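Local coordinates for protein thioredoxin reductase (Streptomyces clavuligerus, PDB 4NTD) that is a flavin-dependent oxidoreductase of the thioredoxin reductase family that probably forms the disulfide bond of holomycin, using FAD as cofactor, at residues 285-288 / 293-296. Residues are numbered along the deposited sequence; the frame is centred on the assembly and turned at random.
Sequences GLTS and WAVG
Gly285 and Leu286 lie against Trp293 at the margin of the parallel sheet of the Rossmann-type FAD-binding domain, where strand 292-294 forms one edge of that sheet within the chain and leads to Gly296, which touches the FAD. The backbone link is a single bridge between Leu286 and Trp293: Ala294 N donates to Gly285 O at 2.8 Å, with an N-H...O angle of 161°. The same oxygen also receives a CA-H...O contact from Trp293 CA. The strand also pairs with strand 134-137, through Val135 and Val137. Gly285 suits its place because a CB would clash with Ala294 O and be jammed against the carbonyl O of Ser284.

Apolar packing centres on the indole, whose broad face suits a branched leucine. Leu286 CD1 makes a CH-pi contact 3.6 Å from the centroid of the six-membered ring and only 3° off its normal; CG anti to the backbone N (chi1 179°) extends the branch over that face. The indole also touches Ala315, Ala318 and Leu319 of helix 305-338, while its NE1 is hydrogen-bonded to Ser284 OG. Replacing Trp293 with alanine would probably cost Leu286 CD1 the face it packs on and Ser284 OG its NE1 partner.

The two branches of Thr287 do different work: OG1 is hydrogen-bonded to Val292 O, at the start of strand 292-294, and to Val289 N, whereas CG2 meets the methyl of Ala294, Thr287 CG2 to Ala294 CB 4.0 Å.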
# COMPACT_ATOMS: atom_id res chain seq x y z
N GLY A 285 9.14 0.93 -5.66
CA GLY A 285 9.52 2.34 -5.54
C GLY A 285 10.96 2.66 -5.93
O GLY A 285 11.40 3.79 -5.76
N LEU A 286 11.69 1.67 -6.45
CA LEU A 286 13.08 1.88 -6.86
C LEU A 286 13.12 2.73 -8.13
O LEU A 286 12.46 2.40 -9.12
CB LEU A 286 13.79 0.55 -7.09
CG LEU A 286 15.25 0.58 -7.56
CD1 LEU A 286 16.15 1.34 -6.59
CD2 LEU A 286 15.77 -0.84 -7.75
N THR A 287 13.89 3.81 -8.10
CA THR A 287 14.05 4.71 -9.24
C THR A 287 15.14 4.20 -10.18
O THR A 287 15.72 3.14 -9.95
CB THR A 287 14.41 6.15 -8.79
OG1 THR A 287 15.74 6.16 -8.25
CG2 THR A 287 13.42 6.67 -7.75
N SER A 288 15.43 4.96 -11.24
CA SER A 288 16.49 4.60 -12.19
C SER A 288 17.91 4.80 -11.63
O SER A 288 18.88 4.34 -12.24
CB SER A 288 16.34 5.39 -13.49
OG SER A 288 16.60 6.77 -13.28
N TRP A 293 15.12 5.13 -3.57
CA TRP A 293 13.70 4.77 -3.61
C TRP A 293 12.84 6.02 -3.48
O TRP A 293 13.27 7.01 -2.89
CB TRP A 293 13.35 3.78 -2.49
CG TRP A 293 13.50 2.33 -2.87
CD1 TRP A 293 12.49 1.47 -3.21
CD2 TRP A 293 14.71 1.56 -2.94
NE1 TRP A 293 12.99 0.23 -3.49
CE2 TRP A 293 14.35 0.25 -3.33
CE3 TRP A 293 16.06 1.85 -2.71
CZ2 TRP A 293 15.30 -0.76 -3.50
CZ3 TRP A 293 17.00 0.84 -2.88
CH2 TRP A 293 16.61 -0.45 -3.28
N ALA A 294 11.62 5.96 -4.02
CA ALA A 294 10.65 7.04 -3.89
C ALA A 294 9.26 6.45 -3.63
O ALA A 294 8.85 5.52 -4.32
CB ALA A 294 10.63 7.90 -5.14
N VAL A 295 8.56 6.99 -2.63
CA VAL A 295 7.24 6.47 -2.24
C VAL A 295 6.25 7.58 -1.91
O VAL A 295 6.63 8.66 -1.47
CB VAL A 295 7.33 5.52 -1.02
CG1 VAL A 295 8.27 4.36 -1.30
CG2 VAL A 295 7.76 6.26 0.24
N GLY A 296 4.96 7.27 -2.09
CA GLY A 296 3.87 8.19 -1.77
C GLY A 296 3.53 9.18 -2.87
O GLY A 296 3.76 8.93 -4.05